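Local coordinates for ABC transporter binding protein AcbH (PDB 3OO8), which binds beta-D-galactopyranose as the extracellular solute receptor of a bacterial ABC transporter, at residues A43-L48 with A329-T334; G323-E328 with G340-L345; L85-A90 with D301-P306; G28-G33 with V58-N63; D107-K112 with K317-I322. The protein carries 2 engineered substitutions. All blocks are in the same frame, centred on the assembly; numbering follows the deposited sequence.

How the contacts relate
Contacts 3 and 4 are neighbouring strand pairs of one mixed sheet, held by backbone hydrogen bonds: antiparallel and buried in contact 3, parallel and partly exposed at the edge in contact 4. The other three lack that backbone pairing. Contacts 1 and 2 both use helix 325-332, which meets helix 39-56 through apolar groups and two bridging waters in contact 1, and a loop through a buried carboxylate in contact 2. Contact 5, partly exposed, joins two helices by loose side-chain packing. Between them lies a shared apolar core: F303 of contact 3 touches F45, F32 and I322 of contacts 1, 4 and 5.

Contact 1 of 5, residues A43-L48 with A329-T334; sequences AAFASL and AAFLKT
F331 lays its ring obliquely against the backbone and CB of A44 and reaches on to F45. Its CE1 is the leading atom, 3.9 Å from A44 CB and 3.7 Å from F45 N, while F45 CA lies in the plane of the F331 ring at its edge. F331 CE1 also touches F45 CB at 4.1 Å and lies near the plane of the F45 ring, at its edge. F331 CG stands anti to the backbone N (chi1 -179°), a setting that carries the ring across to helix 39-56 although its CB starts out along the flank. L48 closes the contact beside F331: CD1 packs on A330 CB at 4.2 Å and CD2 on F331 CB.

The polar atoms are joined through water. One water donates to A44 O at 2.8 Å and, more weakly, to A330 O. A second lies 2.8 Å from S47 OG and accepts from K333 NZ. K333 also donates from NZ to A330 O at 2.9 Å, its side chain folding back over the C-terminal part of helix 325-332. A330 O thus receives both the ammonium group and the first water, and the lysine charge probably offsets part of the negative end of the helix dipole.

Around this helix pair, Y36 meets both phenyl rings, F32 of strand 30-34 meets F45 edge-to-face, and Y138 of strand 134-147 lies parallel to F331, placing the contact between helix 39-56, helix 325-332 and the sheet.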
# COMPACT_ATOMS: atom_id res chain seq x y z
N ALA A 43 4.64 -3.81 -21.07
CA ALA A 43 5.79 -3.50 -21.88
C ALA A 43 7.02 -3.39 -20.97
O ALA A 43 8.08 -3.86 -21.32
CB ALA A 43 5.53 -2.14 -22.61
N ALA A 44 6.85 -2.76 -19.81
CA ALA A 44 8.00 -2.59 -18.89
C ALA A 44 8.48 -3.96 -18.41
O ALA A 44 9.69 -4.21 -18.33
CB ALA A 44 7.64 -1.70 -17.70
N PHE A 45 7.53 -4.84 -18.07
CA PHE A 45 7.92 -6.17 -17.58
C PHE A 45 8.60 -6.96 -18.67
O PHE A 45 9.54 -7.72 -18.40
CB PHE A 45 6.71 -6.95 -17.05
CG PHE A 45 7.10 -8.23 -16.36
CD1 PHE A 45 7.75 -8.17 -15.14
CD2 PHE A 45 6.76 -9.47 -16.88
CE1 PHE A 45 8.17 -9.33 -14.49
CE2 PHE A 45 7.18 -10.63 -16.23
CZ PHE A 45 7.87 -10.55 -15.03
N ALA A 46 8.11 -6.84 -19.89
CA ALA A 46 8.74 -7.58 -21.02
C ALA A 46 10.19 -7.14 -21.20
O ALA A 46 11.10 -7.96 -21.35
CB ALA A 46 7.96 -7.37 -22.30
N SER A 47 10.40 -5.83 -21.16
CA SER A 47 11.75 -5.29 -21.27
C SER A 47 12.62 -5.74 -20.12
O SER A 47 13.77 -6.09 -20.31
CB SER A 47 11.69 -3.76 -21.26
OG SER A 47 12.98 -3.21 -21.44
N LEU A 48 12.06 -5.73 -18.90
CA LEU A 48 12.83 -6.16 -17.73
C LEU A 48 13.29 -7.59 -17.87
O LEU A 48 14.39 -7.90 -17.48
CB LEU A 48 12.00 -6.04 -16.45
CG LEU A 48 12.69 -6.40 -15.14
CD1 LEU A 48 13.81 -5.40 -14.86
CD2 LEU A 48 11.71 -6.51 -13.93
N ALA A 329 15.10 0.22 -11.23
CA ALA A 329 15.15 1.43 -12.05
C ALA A 329 14.67 1.17 -13.48
O ALA A 329 13.94 1.98 -14.03
CB ALA A 329 16.54 2.02 -12.07
N ALA A 330 15.06 0.02 -14.03
CA ALA A 330 14.65 -0.36 -15.40
C ALA A 330 13.13 -0.48 -15.51
O ALA A 330 12.50 0.16 -16.34
CB ALA A 330 15.32 -1.63 -15.81
N PHE A 331 12.52 -1.26 -14.62
CA PHE A 331 11.06 -1.44 -14.66
C PHE A 331 10.31 -0.13 -14.49
O PHE A 331 9.23 0.11 -15.07
CB PHE A 331 10.62 -2.42 -13.56
CG PHE A 331 9.15 -2.67 -13.57
CD1 PHE A 331 8.61 -3.58 -14.46
CD2 PHE A 331 8.29 -1.98 -12.70
CE1 PHE A 331 7.24 -3.81 -14.49
CE2 PHE A 331 6.94 -2.22 -12.74
CZ PHE A 331 6.41 -3.12 -13.63
N LEU A 332 10.85 0.74 -13.63
CA LEU A 332 10.15 1.97 -13.28
C LEU A 332 10.35 3.17 -14.22
O LEU A 332 9.74 4.22 -14.01
CB LEU A 332 10.49 2.38 -11.83
CG LEU A 332 10.01 1.35 -10.78
CD1 LEU A 332 10.62 1.77 -9.44
CD2 LEU A 332 8.48 1.38 -10.69
N LYS A 333 11.13 3.00 -15.28
CA LYS A 333 11.38 4.14 -16.20
C LYS A 333 10.12 4.87 -16.62
O LYS A 333 10.09 6.11 -16.65
CB LYS A 333 12.13 3.65 -17.45
CG LYS A 333 13.57 3.27 -17.20
CD LYS A 333 14.29 3.01 -18.56
CE LYS A 333 13.62 1.86 -19.33
NZ LYS A 333 13.91 0.46 -18.85
N THR A 334 9.07 4.12 -16.96
CA THR A 334 7.83 4.71 -17.44
C THR A 334 6.72 4.75 -16.37
O THR A 334 5.59 5.07 -16.70
CB THR A 334 7.26 3.94 -18.65
OG1 THR A 334 6.98 2.57 -18.31
CG2 THR A 334 8.22 3.98 -19.83
O HOH W 1 11.53 -2.16 -18.05
O HOH W 2 13.15 -0.45 -21.34

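Contact 2 of 5, residues G323-E328 with G340-L345; sequences GTAEAE and GLANGL
E328 points its carboxylate at the backbone of the loop after strand 339-340, while A325, one turn earlier on the same helix, lays its methyl group on the apolar side chains of that loop. The glutamate is extended beyond CG, with CG anti to its own carbonyl carbon (chi1 -59°), and this delivers OE1 to the backbone N of A342. The bond is 2.9 Å long and nearly straight, 161° at the hydrogen, and it uses the syn lone pair of OE1. L341 N is also close to OE1, at 3.1 Å, but its hydrogen points poorly for a bond. G340 passes with its CA 3.1 Å from OE1, so the backbone runs tightly against the carboxylate.

A342 turns its CB toward the helix, where it meets A325 CB at 4.0 Å. From the far end of the type II turn A342-L345, L345 brings CD2 back to the helix, 3.8 Å from E328 CB and 3.5 Å from OE1. The helix start is capped separately: T324 OG1 accepts from A327 N.

F117 and L137 also pack on the E328 side chain, which is buried. The N-H of A342 donating to this buried OE1 would favour the charged form of the carboxylate, and the bond ties the loop to the first turn of helix 325-332.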
# COMPACT_ATOMS: atom_id res chain seq x y z
N GLY A 323 15.90 -8.60 -7.51
CA GLY A 323 16.19 -7.95 -6.21
C GLY A 323 17.39 -7.04 -6.27
O GLY A 323 18.24 -7.08 -5.37
N THR A 324 17.45 -6.19 -7.30
CA THR A 324 18.56 -5.21 -7.42
C THR A 324 18.02 -3.84 -7.75
O THR A 324 16.93 -3.72 -8.31
CB THR A 324 19.58 -5.63 -8.54
OG1 THR A 324 18.94 -5.63 -9.81
CG2 THR A 324 20.17 -7.01 -8.28
N ALA A 325 18.81 -2.80 -7.41
CA ALA A 325 18.45 -1.43 -7.80
C ALA A 325 18.33 -1.32 -9.31
O ALA A 325 17.46 -0.58 -9.81
CB ALA A 325 19.49 -0.43 -7.28
N GLU A 326 19.20 -1.99 -10.06
CA GLU A 326 19.15 -1.82 -11.50
C GLU A 326 17.83 -2.32 -12.07
O GLU A 326 17.24 -1.69 -12.95
CB GLU A 326 20.31 -2.56 -12.19
CG GLU A 326 21.65 -1.87 -11.96
CD GLU A 326 22.30 -2.20 -10.61
OE1 GLU A 326 21.73 -2.91 -9.74
OE2 GLU A 326 23.45 -1.72 -10.44
N ALA A 327 17.35 -3.45 -11.53
CA ALA A 327 16.10 -4.03 -12.02
C ALA A 327 14.96 -3.06 -11.71
O ALA A 327 14.07 -2.84 -12.52
CB ALA A 327 15.84 -5.40 -11.42
N GLU A 328 14.97 -2.51 -10.49
CA GLU A 328 13.89 -1.59 -10.13
C GLU A 328 13.91 -0.36 -11.00
O GLU A 328 12.85 0.09 -11.45
CB GLU A 328 13.99 -1.19 -8.64
CG GLU A 328 13.92 -2.40 -7.71
CD GLU A 328 14.17 -2.04 -6.25
OE1 GLU A 328 14.35 -0.87 -5.93
OE2 GLU A 328 14.19 -2.96 -5.39
N GLY A 340 11.09 2.16 -6.16
CA GLY A 340 11.87 0.99 -5.72
C GLY A 340 12.16 0.96 -4.22
O GLY A 340 12.30 2.01 -3.58
N LEU A 341 12.33 -0.25 -3.69
CA LEU A 341 12.66 -0.43 -2.27
C LEU A 341 14.15 -0.54 -2.01
O LEU A 341 14.58 -0.49 -0.85
CB LEU A 341 11.99 -1.68 -1.66
CG LEU A 341 10.51 -1.57 -1.35
CD1 LEU A 341 9.65 -1.63 -2.61
CD2 LEU A 341 10.13 -2.72 -0.38
N ALA A 342 14.94 -0.64 -3.08
CA ALA A 342 16.39 -0.80 -2.88
C ALA A 342 17.01 0.39 -2.14
O ALA A 342 16.72 1.55 -2.44
CB ALA A 342 17.06 -1.03 -4.22
N ASN A 343 17.88 0.10 -1.17
CA ASN A 343 18.51 1.20 -0.41
C ASN A 343 19.29 2.16 -1.33
O ASN A 343 20.08 1.71 -2.15
CB ASN A 343 19.49 0.66 0.63
CG ASN A 343 18.81 0.03 1.81
OD1 ASN A 343 17.66 0.35 2.14
ND2 ASN A 343 19.51 -0.89 2.47
N GLY A 344 19.06 3.45 -1.18
CA GLY A 344 19.81 4.46 -1.91
C GLY A 344 19.45 4.60 -3.37
O GLY A 344 20.14 5.27 -4.15
N LEU A 345 18.35 3.97 -3.78
CA LEU A 345 17.98 4.12 -5.17
C LEU A 345 17.14 5.36 -5.41
O LEU A 345 16.04 5.48 -4.88
CB LEU A 345 17.27 2.86 -5.68
CG LEU A 345 16.65 3.09 -7.05
CD1 LEU A 345 17.70 3.40 -8.13
CD2 LEU A 345 15.80 1.89 -7.47

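Contact 3 of 5, residues L85-A90 with D301-P306; sequences LATWFA and DGFILP
Strand 301-304 runs antiparallel to both its neighbours, 85-89 and 134-147, in the mixed central sheet, an arrangement in keeping with the class 2 solute-binding fold. It comes from far along the chain, over 200 residues after strand 85-89. The two strands twist strongly, 137° between their directions. A86 and I304 form one hydrogen-bonded pair, with A86 N to I304 O and I304 N to A86 O both at 2.9 Å. W88 and G302 form the next, each bond 3.0 Å long, the donors standing well above the planes of the carbonyls they meet.

On the face of A86 and W88, I304 packs CD1 on W88 CB at 3.9 Å and CG1 beside A86 CB. On the opposite face T87 CG2 crosses obliquely to F303 CE1, and D301 sits next to F89. The carboxylate of D301 makes a salt bridge to R373, a galactose-binding residue, and accepts from Y138 OH, so this end of the pair borders the sugar site. R373 also makes a cation-pi contact with F89. F89 CG sits between the backbone N and the carbonyl carbon (chi1 45°), which swings the ring back toward W88, placing F89 CE2 3.6 Å above the indole plane, toward its rim.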
# COMPACT_ATOMS: atom_id res chain seq x y z
N LEU A 85 8.02 -18.79 -11.82
CA LEU A 85 7.93 -17.60 -11.00
C LEU A 85 6.58 -16.96 -11.29
O LEU A 85 6.00 -17.20 -12.33
CB LEU A 85 9.00 -16.57 -11.42
CG LEU A 85 10.41 -17.01 -11.02
CD1 LEU A 85 11.49 -16.02 -11.45
CD2 LEU A 85 10.46 -17.21 -9.49
N ALA A 86 6.10 -16.15 -10.36
CA ALA A 86 4.88 -15.38 -10.60
C ALA A 86 4.83 -14.01 -9.92
O ALA A 86 5.47 -13.77 -8.92
CB ALA A 86 3.64 -16.23 -10.19
N THR A 87 4.08 -13.11 -10.50
CA THR A 87 3.82 -11.85 -9.87
C THR A 87 2.87 -11.98 -8.69
O THR A 87 1.84 -12.64 -8.79
CB THR A 87 3.08 -10.95 -10.85
OG1 THR A 87 1.96 -11.65 -11.43
CG2 THR A 87 4.04 -10.51 -11.98
N TRP A 88 3.19 -11.33 -7.57
CA TRP A 88 2.23 -11.29 -6.47
C TRP A 88 2.51 -10.03 -5.65
O TRP A 88 3.06 -9.06 -6.17
CB TRP A 88 2.25 -12.59 -5.62
CG TRP A 88 1.01 -12.71 -4.78
CD1 TRP A 88 0.93 -12.75 -3.41
CD2 TRP A 88 -0.34 -12.74 -5.26
NE1 TRP A 88 -0.39 -12.80 -3.02
CE2 TRP A 88 -1.19 -12.79 -4.13
CE3 TRP A 88 -0.92 -12.71 -6.53
CZ2 TRP A 88 -2.59 -12.80 -4.24
CZ3 TRP A 88 -2.34 -12.76 -6.64
CH2 TRP A 88 -3.13 -12.79 -5.49
N PHE A 89 2.17 -10.03 -4.37
CA PHE A 89 2.41 -8.82 -3.56
C PHE A 89 2.35 -9.20 -2.08
O PHE A 89 1.81 -10.26 -1.71
CB PHE A 89 1.34 -7.77 -3.89
CG PHE A 89 -0.06 -8.33 -3.96
CD1 PHE A 89 -0.85 -8.49 -2.81
CD2 PHE A 89 -0.61 -8.67 -5.19
CE1 PHE A 89 -2.15 -8.99 -2.90
CE2 PHE A 89 -1.89 -9.19 -5.27
CZ PHE A 89 -2.65 -9.36 -4.14
N ALA A 90 2.91 -8.34 -1.24
CA ALA A 90 2.93 -8.57 0.19
C ALA A 90 1.52 -8.60 0.79
O ALA A 90 0.57 -8.02 0.23
CB ALA A 90 3.83 -7.51 0.90
N ASP A 301 4.45 -4.48 -4.40
CA ASP A 301 4.32 -5.54 -5.38
C ASP A 301 5.65 -6.30 -5.50
O ASP A 301 6.71 -5.70 -5.32
CB ASP A 301 3.93 -5.00 -6.76
CG ASP A 301 2.49 -4.49 -6.81
OD1 ASP A 301 1.76 -4.56 -5.80
OD2 ASP A 301 2.09 -3.97 -7.88
N GLY A 302 5.59 -7.58 -5.83
CA GLY A 302 6.83 -8.34 -5.99
C GLY A 302 6.59 -9.65 -6.70
O GLY A 302 5.69 -9.75 -7.54
N PHE A 303 7.42 -10.64 -6.38
CA PHE A 303 7.40 -11.92 -7.09
C PHE A 303 7.59 -13.06 -6.12
O PHE A 303 8.24 -12.90 -5.08
CB PHE A 303 8.52 -11.95 -8.14
CG PHE A 303 8.44 -10.77 -9.05
CD1 PHE A 303 7.61 -10.81 -10.14
CD2 PHE A 303 9.16 -9.60 -8.75
CE1 PHE A 303 7.46 -9.67 -10.96
CE2 PHE A 303 9.04 -8.45 -9.57
CZ PHE A 303 8.20 -8.50 -10.69
N ILE A 304 6.96 -14.17 -6.47
CA ILE A 304 7.02 -15.40 -5.68
C ILE A 304 7.46 -16.57 -6.56
O ILE A 304 7.42 -16.52 -7.80
CB ILE A 304 5.65 -15.77 -5.09
CG1 ILE A 304 4.62 -15.94 -6.23
CG2 ILE A 304 5.25 -14.73 -4.04
CD1 ILE A 304 3.20 -16.34 -5.77
N LEU A 305 7.87 -17.64 -5.88
CA LEU A 305 8.31 -18.88 -6.53
C LEU A 305 7.35 -20.04 -6.17
O LEU A 305 7.48 -20.63 -5.08
CB LEU A 305 9.72 -19.20 -6.05
CG LEU A 305 10.64 -20.07 -6.96
CD1 LEU A 305 12.11 -20.03 -6.46
CD2 LEU A 305 10.12 -21.52 -7.10
N PRO A 306 6.41 -20.36 -7.06
CA PRO A 306 5.42 -21.42 -6.77
C PRO A 306 6.11 -22.74 -6.50
O PRO A 306 6.98 -23.14 -7.28
CB PRO A 306 4.61 -21.50 -8.06
CG PRO A 306 4.64 -20.04 -8.58
CD PRO A 306 6.09 -19.67 -8.32

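Contact 4 of 5, residues G28-G33 with V58-N63; sequences GPITFG and VPVTVN
Segments 30-33 and 60-63 run parallel, 26° apart, with I30, T31, F32 and G33 in register with V60, T61, V62 and N63. They belong to strands 30-34 and 60-64, the two strands of a beta-alpha-beta unit whose connection is helix 39-56. The backbone bonds alternate as parallel pairing demands: I30 N donates to P59 O at 3.0 Å and I30 O accepts from T61 N, then F32 N donates to T61 O and F32 O accepts from N63 N at 2.8 Å. The F32 N bond is the bent one, 136° at the hydrogen.

On the face of I30 and F32 the contact is apolar. I30 and V60 lie side by side, pointing the same way, CG1 to CG2 at 4.0 Å, while the V58 and I30 side chains cross at about a right angle, CG1 to CG2. V60 CG1 touches F32 CB and comes to the edge of the F32 ring, near its plane. V318 of helix 312-322 covers I30 and V58, and M49 of helix 39-56 covers F32 and V60.

The other face carries T31, T61 and N63 and is more polar. N63 turns its amide back across T31, ND2 donating to D83 OD1, which also takes a weak bond from T31 OG1. That turn sets N63 ND2 3.7 Å from T31 CB and 3.9 Å from T31 CG2.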
# COMPACT_ATOMS: atom_id res chain seq x y z
N GLY A 28 18.17 -23.17 -17.76
CA GLY A 28 17.20 -23.46 -18.83
C GLY A 28 16.02 -22.52 -18.79
O GLY A 28 15.78 -21.91 -17.75
N PRO A 29 15.28 -22.38 -19.91
CA PRO A 29 14.17 -21.39 -19.96
C PRO A 29 13.15 -21.55 -18.83
O PRO A 29 12.64 -22.66 -18.62
CB PRO A 29 13.47 -21.66 -21.29
CG PRO A 29 14.44 -22.44 -22.10
CD PRO A 29 15.43 -23.12 -21.17
N ILE A 30 12.87 -20.47 -18.12
CA ILE A 30 11.77 -20.47 -17.16
C ILE A 30 10.49 -19.88 -17.74
O ILE A 30 10.55 -19.14 -18.70
CB ILE A 30 12.15 -19.75 -15.84
CG1 ILE A 30 12.34 -18.25 -16.05
CG2 ILE A 30 13.41 -20.37 -15.25
CD1 ILE A 30 12.22 -17.40 -14.75
N THR A 31 9.34 -20.20 -17.14
CA THR A 31 8.13 -19.48 -17.45
C THR A 31 7.80 -18.52 -16.30
O THR A 31 8.20 -18.74 -15.16
CB THR A 31 6.95 -20.44 -17.69
OG1 THR A 31 6.82 -21.33 -16.58
CG2 THR A 31 7.21 -21.23 -18.99
N PHE A 32 7.06 -17.47 -16.63
CA PHE A 32 6.78 -16.43 -15.66
C PHE A 32 5.30 -16.07 -15.75
O PHE A 32 4.84 -15.59 -16.78
CB PHE A 32 7.60 -15.16 -15.95
CG PHE A 32 8.02 -14.43 -14.72
CD1 PHE A 32 9.34 -14.08 -14.52
CD2 PHE A 32 7.07 -14.04 -13.77
CE1 PHE A 32 9.74 -13.40 -13.37
CE2 PHE A 32 7.46 -13.35 -12.61
CZ PHE A 32 8.82 -13.06 -12.41
N GLY A 33 4.57 -16.31 -14.67
CA GLY A 33 3.16 -15.96 -14.62
C GLY A 33 3.05 -14.50 -14.27
O GLY A 33 3.53 -14.09 -13.20
N VAL A 58 19.46 -16.64 -18.13
CA VAL A 58 18.28 -17.49 -18.08
C VAL A 58 17.21 -16.99 -19.02
O VAL A 58 16.75 -15.85 -18.87
CB VAL A 58 17.69 -17.55 -16.65
CG1 VAL A 58 16.38 -18.33 -16.68
CG2 VAL A 58 18.75 -18.21 -15.69
N PRO A 59 16.82 -17.78 -20.03
CA PRO A 59 15.78 -17.23 -20.91
C PRO A 59 14.41 -17.29 -20.22
O PRO A 59 14.22 -18.15 -19.36
CB PRO A 59 15.82 -18.13 -22.16
CG PRO A 59 17.12 -18.93 -22.01
CD PRO A 59 17.36 -19.05 -20.53
N VAL A 60 13.52 -16.37 -20.56
CA VAL A 60 12.21 -16.27 -19.90
C VAL A 60 11.08 -16.19 -20.90
O VAL A 60 11.12 -15.39 -21.85
CB VAL A 60 12.14 -14.99 -19.02
CG1 VAL A 60 10.82 -14.90 -18.24
CG2 VAL A 60 13.33 -14.92 -18.05
N THR A 61 10.05 -16.99 -20.66
CA THR A 61 8.78 -16.84 -21.37
C THR A 61 7.75 -16.26 -20.44
O THR A 61 7.43 -16.88 -19.42
CB THR A 61 8.27 -18.21 -21.90
OG1 THR A 61 9.15 -18.63 -22.95
CG2 THR A 61 6.88 -18.03 -22.51
N VAL A 62 7.19 -15.10 -20.81
CA VAL A 62 6.21 -14.44 -19.96
C VAL A 62 4.83 -14.88 -20.40
O VAL A 62 4.43 -14.69 -21.56
CB VAL A 62 6.32 -12.90 -20.02
CG1 VAL A 62 5.30 -12.28 -19.06
CG2 VAL A 62 7.71 -12.44 -19.62
N ASN A 63 4.11 -15.49 -19.46
CA ASN A 63 2.74 -15.92 -19.68
C ASN A 63 1.84 -14.90 -18.99
O ASN A 63 1.73 -14.91 -17.76
CB ASN A 63 2.54 -17.34 -19.13
CG ASN A 63 3.28 -18.40 -19.94
OD1 ASN A 63 3.42 -18.27 -21.16
ND2 ASN A 63 3.77 -19.45 -19.28

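Contact 5 of 5, residues D107-K112 with K317-I322; sequences DDVWDK and KVLQYI
The side-chain amide of Q320 is the flat group here, with K112 over it and V109 beside it. K112 CG stands above the amide almost straight over CD, 4.2 Å away, and the two side chains cross at about a right angle. At the amide's nitrogen end, Q320 NE2 comes 4.0 Å from V109 CA. This is helix-helix packing on the alpha/beta lobe of the class 2 fold, between helices 107-113 and 312-322: their segments 107-112 and 317-322 run in broadly the same direction at -40°, with axes 9.5 Å apart.

Along the stem of the glutamine the contact is aliphatic. V109 CG1 touches Q320 CG at 3.9 Å and L319 CB at 4.2 Å, reaching into the angle between those two neighbouring residues. The chain of Q320, extended beyond CG (chi2 173°), carries its amide to K112, whereas K112 bends at chi2, and its amino end leads away from helix 312-322. The distances are those of light van der Waals packing, and the glutamine serves mainly through its stem and the plane of its amide.

Each helix is held to the lobe on its inner side. W110 stacks on Y132 and donates from NE1 to L134 O, while L319 and I322 rest on F303 and V135 of the central sheet. A second tie between the helices runs through D108: OD2 makes a salt bridge to K316, just before the packed turn, and OD1 accepts from V109 N at 2.9 Å, the N-H approaching from above the carboxylate plane.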
# COMPACT_ATOMS: atom_id res chain seq x y z
N ASP A 107 15.28 -18.24 1.06
CA ASP A 107 16.26 -17.70 1.97
C ASP A 107 17.59 -17.60 1.24
O ASP A 107 18.39 -16.73 1.55
CB ASP A 107 16.42 -18.60 3.22
CG ASP A 107 15.17 -18.67 4.06
OD1 ASP A 107 14.35 -17.73 4.00
OD2 ASP A 107 15.01 -19.63 4.83
N ASP A 108 17.85 -18.54 0.32
CA ASP A 108 19.07 -18.52 -0.46
C ASP A 108 19.21 -17.30 -1.37
O ASP A 108 20.27 -16.67 -1.43
CB ASP A 108 19.32 -19.85 -1.19
CG ASP A 108 18.16 -20.32 -2.05
OD1 ASP A 108 17.09 -19.65 -2.15
OD2 ASP A 108 18.32 -21.39 -2.67
N VAL A 109 18.13 -16.92 -2.05
CA VAL A 109 18.09 -15.68 -2.82
C VAL A 109 18.41 -14.51 -1.90
O VAL A 109 19.20 -13.63 -2.25
CB VAL A 109 16.68 -15.47 -3.42
CG1 VAL A 109 16.56 -14.07 -4.06
CG2 VAL A 109 16.40 -16.57 -4.47
N TRP A 110 17.80 -14.50 -0.72
CA TRP A 110 17.98 -13.40 0.23
C TRP A 110 19.37 -13.30 0.85
O TRP A 110 19.82 -12.22 1.21
CB TRP A 110 16.82 -13.38 1.26
CG TRP A 110 15.59 -12.64 0.72
CD1 TRP A 110 14.58 -13.17 -0.02
CD2 TRP A 110 15.31 -11.26 0.89
NE1 TRP A 110 13.65 -12.17 -0.32
CE2 TRP A 110 14.08 -11.00 0.23
CE3 TRP A 110 15.98 -10.22 1.53
CZ2 TRP A 110 13.51 -9.73 0.21
CZ3 TRP A 110 15.41 -8.95 1.52
CH2 TRP A 110 14.18 -8.72 0.86
N ASP A 111 20.09 -14.43 0.89
CA ASP A 111 21.48 -14.40 1.33
C ASP A 111 22.29 -13.52 0.36
O ASP A 111 23.26 -12.87 0.75
CB ASP A 111 22.06 -15.83 1.31
CG ASP A 111 21.52 -16.72 2.41
OD1 ASP A 111 21.03 -16.21 3.43
OD2 ASP A 111 21.62 -17.96 2.25
N LYS A 112 21.88 -13.48 -0.90
CA LYS A 112 22.59 -12.67 -1.90
C LYS A 112 22.07 -11.24 -2.00
O LYS A 112 22.85 -10.29 -2.15
CB LYS A 112 22.46 -13.36 -3.25
CG LYS A 112 22.74 -12.49 -4.46
CD LYS A 112 24.21 -12.49 -4.85
CE LYS A 112 24.33 -12.03 -6.31
NZ LYS A 112 25.73 -11.69 -6.68
N LYS A 317 17.80 -17.57 -9.89
CA LYS A 317 18.78 -16.63 -10.45
C LYS A 317 18.08 -15.39 -10.95
O LYS A 317 18.58 -14.29 -10.79
CB LYS A 317 19.56 -17.24 -11.63
CG LYS A 317 20.50 -18.38 -11.25
CD LYS A 317 21.46 -18.70 -12.41
CE LYS A 317 22.36 -17.50 -12.76
NZ LYS A 317 23.44 -17.76 -13.78
N VAL A 318 16.90 -15.60 -11.53
CA VAL A 318 16.10 -14.48 -12.05
C VAL A 318 15.63 -13.63 -10.86
O VAL A 318 15.66 -12.40 -10.92
CB VAL A 318 14.96 -14.94 -12.98
CG1 VAL A 318 14.08 -13.74 -13.39
CG2 VAL A 318 15.53 -15.54 -14.27
N LEU A 319 15.19 -14.27 -9.78
CA LEU A 319 14.82 -13.49 -8.59
C LEU A 319 15.98 -12.66 -8.04
O LEU A 319 15.78 -11.54 -7.58
CB LEU A 319 14.26 -14.40 -7.50
CG LEU A 319 12.86 -14.99 -7.69
CD1 LEU A 319 12.52 -15.99 -6.56
CD2 LEU A 319 11.74 -13.92 -7.80
N GLN A 320 17.19 -13.23 -8.01
CA GLN A 320 18.36 -12.47 -7.58
C GLN A 320 18.53 -11.20 -8.40
O GLN A 320 18.83 -10.15 -7.84
CB GLN A 320 19.62 -13.33 -7.63
CG GLN A 320 19.56 -14.37 -6.57
CD GLN A 320 20.69 -15.39 -6.63
OE1 GLN A 320 21.63 -15.24 -7.40
NE2 GLN A 320 20.60 -16.42 -5.81
N TYR A 321 18.32 -11.30 -9.70
CA TYR A 321 18.40 -10.13 -10.58
C TYR A 321 17.30 -9.14 -10.26
O TYR A 321 17.53 -7.90 -10.23
CB TYR A 321 18.38 -10.57 -12.06
CG TYR A 321 18.25 -9.36 -12.97
CD1 TYR A 321 19.39 -8.65 -13.37
CD2 TYR A 321 17.02 -8.89 -13.35
CE1 TYR A 321 19.27 -7.52 -14.13
CE2 TYR A 321 16.91 -7.79 -14.13
CZ TYR A 321 18.01 -7.11 -14.50
OH TYR A 321 17.82 -5.98 -15.27
N ILE A 322 16.09 -9.65 -10.03
CA ILE A 322 14.97 -8.76 -9.75
C ILE A 322 15.23 -7.97 -8.46
O ILE A 322 14.77 -6.82 -8.32
CB ILE A 322 13.65 -9.59 -9.68
CG1 ILE A 322 13.25 -10.03 -11.10
CG2 ILE A 322 12.53 -8.80 -8.97
CD1 ILE A 322 11.98 -10.93 -11.17